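Local coordinates for protein LP04448p (Drosophila melanogaster, PDB 2QK2) that probably binds tubulin through its TOG domains, as a Mini spindles protein of the XMAP215 family that tracks growing microtubule plus ends, at residues K41-H46 and G78-L83; L49-Y54 and A89-N94. One frame throughout, in Å; residues are numbered along the deposited sequence.

Both contacts belong to the N-terminal part of the all-helical TOG domain, on the same side of the chain's centre, with their own centres about 13 Å apart. Interaction 1 joins the C-terminal end of helix 29-45 to helix 71-88; interaction 2 ties the loop between helices 29-45 and 55-67 to the turn that leads from helix 71-88 into helix 93-105. Each segment of interaction 2 follows a few residues after its counterpart in interaction 1, 49-54 after 41-46 and 89-94 after 78-83, which is why the contacts are adjacent. Leu-43 packs on Leu-49 and Leu-81 on Phe-92 between them. Helix-to-helix packing thus passes into pinned loops at one edge of the HEAT-repeat array.

Interaction 1 of 2, residues K41-H46 and G78-L83; sequences KLLTDH and GKCLAL
Segments 41-45 of helix 29-45 and 78-83 of helix 71-88 run roughly the same way, their axes inclined by 32° and 9.7 Å apart at closest approach, with Leu-43 and Leu-83 the facing pair of the backbones. Both leucines point their CB atoms at the opposing helix, and these meet at 3.8 Å. In each, CG stands anti to the carbonyl carbon, a rotamer well suited to a helix. The branch of Leu-43 continues toward Cys-80, where Leu-43 CD1 comes within 3.2 Å of Cys-80 O, a close van der Waals approach, and 3.9 Å of Cys-80 CB. The slim cysteine suits this buried place, letting the neighbouring leucine methyl come close to the helix backbone. Such apolar seams between neighbouring helices build the HEAT-repeat solenoid of a TOG domain; here Leu-39 extends the seam along helix 29-45, and Leu-61 of helix 55-67 also touches Cys-80. At the more exposed border, Thr-44 offers its methyl to Leu-83, CG2 lying 3.8 Å from CD1, while the two side chains slant across one another. Threonine serves both environments: its OG1, at chi1 63°, turns back to donate to Lys-41 O at 2.9 Å, from the same face of that carbonyl as Asp-45 N.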
loop_
_atom_site.group_PDB
_atom_site.type_symbol
_atom_site.label_atom_id
_atom_site.label_comp_id
_atom_site.label_asym_id
_atom_site.label_seq_id
_atom_site.Cartn_x
_atom_site.Cartn_y
_atom_site.Cartn_z
ATOM N N LYS A 41 -4.609 -19.795 4.123
ATOM C CA LYS A 41 -5.895 -20.488 4.082
ATOM C C LYS A 41 -6.810 -20.012 5.210
ATOM O O LYS A 41 -8.017 -19.823 5.010
ATOM C CB LYS A 41 -5.704 -22.002 4.182
ATOM C CG LYS A 41 -7.015 -22.774 4.076
ATOM C CD LYS A 41 -6.816 -24.269 4.257
ATOM C CE LYS A 41 -8.139 -25.014 4.139
ATOM N NZ LYS A 41 -7.970 -26.470 4.421
ATOM N N LEU A 42 -6.241 -19.832 6.400
ATOM C CA LEU A 42 -7.019 -19.348 7.534
ATOM C C LEU A 42 -7.598 -17.974 7.206
ATOM O O LEU A 42 -8.766 -17.705 7.480
ATOM C CB LEU A 42 -6.144 -19.229 8.786
ATOM C CG LEU A 42 -5.737 -20.525 9.488
ATOM C CD1 LEU A 42 -4.773 -20.216 10.631
ATOM C CD2 LEU A 42 -6.990 -21.232 9.999
ATOM N N LEU A 43 -6.775 -17.110 6.618
ATOM C CA LEU A 43 -7.203 -15.760 6.270
ATOM C C LEU A 43 -8.275 -15.740 5.179
ATOM O O LEU A 43 -9.166 -14.889 5.195
ATOM C CB LEU A 43 -5.995 -14.916 5.841
ATOM C CG LEU A 43 -4.966 -14.629 6.944
ATOM C CD1 LEU A 43 -3.737 -13.947 6.351
ATOM C CD2 LEU A 43 -5.593 -13.747 8.019
ATOM N N THR A 44 -8.197 -16.668 4.231
ATOM C CA THR A 44 -9.198 -16.707 3.173
ATOM C C THR A 44 -10.490 -17.342 3.690
ATOM O O THR A 44 -11.574 -16.969 3.259
ATOM C CB THR A 44 -8.705 -17.481 1.928
ATOM O OG1 THR A 44 -8.458 -18.847 2.275
ATOM C CG2 THR A 44 -7.427 -16.867 1.392
ATOM N N ASP A 45 -10.384 -18.287 4.620
ATOM C CA ASP A 45 -11.581 -18.925 5.167
ATOM C C ASP A 45 -12.347 -18.049 6.163
ATOM O O ASP A 45 -13.549 -18.244 6.369
ATOM C CB ASP A 45 -11.236 -20.252 5.856
ATOM C CG ASP A 45 -10.789 -21.322 4.878
ATOM O OD1 ASP A 45 -11.302 -21.346 3.738
ATOM O OD2 ASP A 45 -9.932 -22.149 5.254
ATOM N N HIS A 46 -11.661 -17.091 6.782
ATOM C CA HIS A 46 -12.295 -16.224 7.770
ATOM C C HIS A 46 -12.028 -14.749 7.489
ATOM O O HIS A 46 -11.137 -14.144 8.088
ATOM C CB HIS A 46 -11.782 -16.590 9.160
ATOM C CG HIS A 46 -11.852 -18.055 9.451
ATOM N ND1 HIS A 46 -13.046 -18.737 9.549
ATOM C CD2 HIS A 46 -10.876 -18.975 9.636
ATOM C CE1 HIS A 46 -12.803 -20.014 9.781
ATOM N NE2 HIS A 46 -11.494 -20.185 9.838
ATOM N N GLY A 78 3.285 -11.123 1.422
ATOM C CA GLY A 78 2.614 -9.885 1.075
ATOM C C GLY A 78 1.113 -10.110 1.014
ATOM O O GLY A 78 0.333 -9.320 1.543
ATOM N N LYS A 79 0.708 -11.204 0.379
ATOM C CA LYS A 79 -0.707 -11.541 0.257
ATOM C C LYS A 79 -1.326 -11.721 1.645
ATOM O O LYS A 79 -2.383 -11.166 1.944
ATOM C CB LYS A 79 -0.869 -12.827 -0.562
ATOM C CG LYS A 79 -2.314 -13.245 -0.784
ATOM C CD LYS A 79 -3.041 -12.212 -1.622
ATOM C CE LYS A 79 -4.467 -12.637 -1.929
ATOM N NZ LYS A 79 -5.149 -11.622 -2.789
ATOM N N CYS A 80 -0.663 -12.498 2.495
ATOM C CA CYS A 80 -1.162 -12.719 3.852
ATOM C C CYS A 80 -1.315 -11.403 4.618
ATOM O O CYS A 80 -2.281 -11.221 5.356
ATOM C CB CYS A 80 -0.216 -13.644 4.627
ATOM S SG CYS A 80 -0.332 -15.390 4.172
ATOM N N LEU A 81 -0.360 -10.491 4.446
ATOM C CA LEU A 81 -0.407 -9.208 5.133
ATOM C C LEU A 81 -1.617 -8.405 4.652
ATOM O O LEU A 81 -2.299 -7.746 5.443
ATOM C CB LEU A 81 0.884 -8.423 4.885
ATOM C CG LEU A 81 1.057 -7.117 5.671
ATOM C CD1 LEU A 81 0.976 -7.386 7.172
ATOM C CD2 LEU A 81 2.395 -6.494 5.321
ATOM N N ALA A 82 -1.884 -8.478 3.352
ATOM C CA ALA A 82 -3.021 -7.780 2.761
ATOM C C ALA A 82 -4.330 -8.320 3.337
ATOM O O ALA A 82 -5.201 -7.551 3.738
ATOM C CB ALA A 82 -3.011 -7.953 1.238
ATOM N N LEU A 83 -4.464 -9.643 3.388
ATOM C CA LEU A 83 -5.682 -10.252 3.914
ATOM C C LEU A 83 -5.842 -9.951 5.397
ATOM O O LEU A 83 -6.959 -9.754 5.882
ATOM C CB LEU A 83 -5.673 -11.766 3.682
ATOM C CG LEU A 83 -5.676 -12.210 2.212
ATOM C CD1 LEU A 83 -5.460 -13.712 2.119
ATOM C CD2 LEU A 83 -6.985 -11.815 1.559
#

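Interaction 2 of 2, residues L49-Y54 and A89-N94; sequences LENGEY and AKRFSN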
loop_
_atom_site.group_PDB
_atom_site.type_symbol
_atom_site.label_atom_id
_atom_site.label_comp_id
_atom_site.label_asym_id
_atom_site.label_seq_id
_atom_site.Cartn_x
_atom_site.Cartn_y
_atom_site.Cartn_z
ATOM N N LEU A 49 -11.937 -10.919 11.158
ATOM C CA LEU A 49 -11.028 -11.301 12.229
ATOM C C LEU A 49 -11.332 -10.679 13.581
ATOM O O LEU A 49 -11.657 -9.498 13.691
ATOM C CB LEU A 49 -9.588 -10.973 11.820
ATOM C CG LEU A 49 -9.151 -11.622 10.500
ATOM C CD1 LEU A 49 -7.758 -11.150 10.108
ATOM C CD2 LEU A 49 -9.186 -13.138 10.650
ATOM N N GLU A 50 -11.210 -11.501 14.616
ATOM C CA GLU A 50 -11.447 -11.082 15.990
ATOM C C GLU A 50 -10.295 -10.195 16.475
ATOM O O GLU A 50 -9.181 -10.267 15.947
ATOM C CB GLU A 50 -11.547 -12.332 16.863
ATOM C CG GLU A 50 -11.961 -12.106 18.298
ATOM C CD GLU A 50 -11.999 -13.410 19.076
ATOM O OE1 GLU A 50 -10.916 -13.936 19.415
ATOM O OE2 GLU A 50 -13.111 -13.920 19.328
ATOM N N ASN A 51 -10.564 -9.356 17.471
ATOM C CA ASN A 51 -9.527 -8.493 18.027
ATOM C C ASN A 51 -8.472 -9.392 18.659
ATOM O O ASN A 51 -8.771 -10.519 19.038
ATOM C CB ASN A 51 -10.105 -7.578 19.105
ATOM C CG ASN A 51 -11.165 -6.652 18.569
ATOM O OD1 ASN A 51 -10.907 -5.849 17.674
ATOM N ND2 ASN A 51 -12.373 -6.758 19.116
ATOM N N GLY A 52 -7.246 -8.896 18.775
ATOM C CA GLY A 52 -6.193 -9.705 19.367
ATOM C C GLY A 52 -4.822 -9.078 19.241
ATOM O O GLY A 52 -4.693 -7.965 18.736
ATOM N N GLU A 53 -3.797 -9.790 19.704
ATOM C CA GLU A 53 -2.424 -9.294 19.632
ATOM C C GLU A 53 -1.775 -9.799 18.346
ATOM O O GLU A 53 -1.171 -10.869 18.332
ATOM C CB GLU A 53 -1.620 -9.791 20.836
ATOM C CG GLU A 53 -2.202 -9.394 22.188
ATOM C CD GLU A 53 -2.379 -7.900 22.323
ATOM O OE1 GLU A 53 -1.418 -7.163 22.014
ATOM O OE2 GLU A 53 -3.474 -7.462 22.737
ATOM N N TYR A 54 -1.889 -9.025 17.272
ATOM C CA TYR A 54 -1.327 -9.432 15.985
ATOM C C TYR A 54 0.101 -8.960 15.752
ATOM O O TYR A 54 0.700 -9.258 14.713
ATOM C CB TYR A 54 -2.224 -8.936 14.844
ATOM C CG TYR A 54 -3.573 -9.614 14.801
ATOM C CD1 TYR A 54 -4.679 -9.070 15.461
ATOM C CD2 TYR A 54 -3.739 -10.819 14.121
ATOM C CE1 TYR A 54 -5.925 -9.724 15.441
ATOM C CE2 TYR A 54 -4.963 -11.474 14.094
ATOM C CZ TYR A 54 -6.052 -10.925 14.753
ATOM O OH TYR A 54 -7.260 -11.588 14.713
ATOM N N ALA A 89 -9.518 -4.416 9.202
ATOM C CA ALA A 89 -9.968 -3.075 8.832
ATOM C C ALA A 89 -9.269 -2.047 9.721
ATOM O O ALA A 89 -8.047 -2.072 9.845
ATOM C CB ALA A 89 -11.486 -2.973 8.974
ATOM N N LYS A 90 -10.034 -1.161 10.353
ATOM C CA LYS A 90 -9.451 -0.132 11.215
ATOM C C LYS A 90 -8.698 -0.703 12.410
ATOM O O LYS A 90 -7.865 -0.016 13.000
ATOM C CB LYS A 90 -10.534 0.826 11.717
ATOM C CG LYS A 90 -11.285 1.557 10.609
ATOM C CD LYS A 90 -10.412 2.570 9.890
ATOM C CE LYS A 90 -11.186 3.238 8.761
ATOM N NZ LYS A 90 -12.450 3.865 9.249
ATOM N N ARG A 91 -8.996 -1.947 12.778
ATOM C CA ARG A 91 -8.310 -2.585 13.901
ATOM C C ARG A 91 -6.828 -2.797 13.576
ATOM O O ARG A 91 -6.048 -3.188 14.442
ATOM C CB ARG A 91 -8.943 -3.944 14.237
ATOM C CG ARG A 91 -10.154 -3.916 15.173
ATOM C CD ARG A 91 -11.478 -3.765 14.437
ATOM N NE ARG A 91 -11.728 -4.835 13.467
ATOM C CZ ARG A 91 -11.796 -6.134 13.759
ATOM N NH1 ARG A 91 -11.631 -6.558 15.007
ATOM N NH2 ARG A 91 -12.031 -7.016 12.794
ATOM N N PHE A 92 -6.439 -2.538 12.328
ATOM C CA PHE A 92 -5.044 -2.719 11.917
ATOM C C PHE A 92 -4.222 -1.442 12.083
ATOM O O PHE A 92 -2.991 -1.474 12.011
ATOM C CB PHE A 92 -4.977 -3.175 10.443
ATOM C CG PHE A 92 -3.618 -3.698 10.028
ATOM C CD1 PHE A 92 -3.273 -5.034 10.246
ATOM C CD2 PHE A 92 -2.670 -2.844 9.461
ATOM C CE1 PHE A 92 -1.998 -5.513 9.908
ATOM C CE2 PHE A 92 -1.395 -3.310 9.122
ATOM C CZ PHE A 92 -1.058 -4.647 9.345
ATOM N N SER A 93 -4.905 -0.323 12.330
ATOM C CA SER A 93 -4.250 0.979 12.450
ATOM C C SER A 93 -2.953 1.036 13.248
ATOM O O SER A 93 -2.003 1.701 12.836
ATOM C CB SER A 93 -5.230 2.027 13.002
ATOM O OG SER A 93 -5.576 1.763 14.351
ATOM N N ASN A 94 -2.900 0.351 14.386
ATOM C CA ASN A 94 -1.690 0.384 15.205
ATOM C C ASN A 94 -0.449 -0.262 14.595
ATOM O O ASN A 94 0.660 0.009 15.043
ATOM C CB ASN A 94 -1.955 -0.235 16.581
ATOM C CG ASN A 94 -2.632 0.737 17.532
ATOM O OD1 ASN A 94 -2.227 1.898 17.642
ATOM N ND2 ASN A 94 -3.663 0.268 18.229
#
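Arg-91 reaches from the 3-10 turn 90-92 to the loop 49-54 and grips it through the edge of its guanidinium. Its NH2 donates to Leu-49 O at 2.7 Å, a fairly straight bond (159° at the hydrogen) in the carbonyl plane, while NH1 adds a weak second bond to the same oxygen. NH1 also donates to Asn-51 OD1 at 2.9 Å, from above the amide plane, the two flat groups being turned 86° apart. The arginine chain doubles back at chi2 and chi3, so that Asn-51 OD1 lies near both NH1 and Arg-91 CG (3.2 Å). Asn-51 suits this exposed rim, its short amide offering a neutral acceptor. Leu-49 and Tyr-54 pack their buried side chains on Leu-84 and Leu-88 of helix 71-88, and the tyrosine hydroxyl satisfies Glu-50 O at 2.6 Å. Loop and turn, each joining successive helices, are thereby tied at one edge of the HEAT-type array of the TOG domain. Exchanging Arg-91 for an alanine would probably cost Leu-49 O and Asn-51 OD1 these donors and leave the Asn-51 amide freer to turn. A cationic donor meeting neutral oxygens implies a clamp built on directed hydrogen bonds, with no salt bridge between the segments.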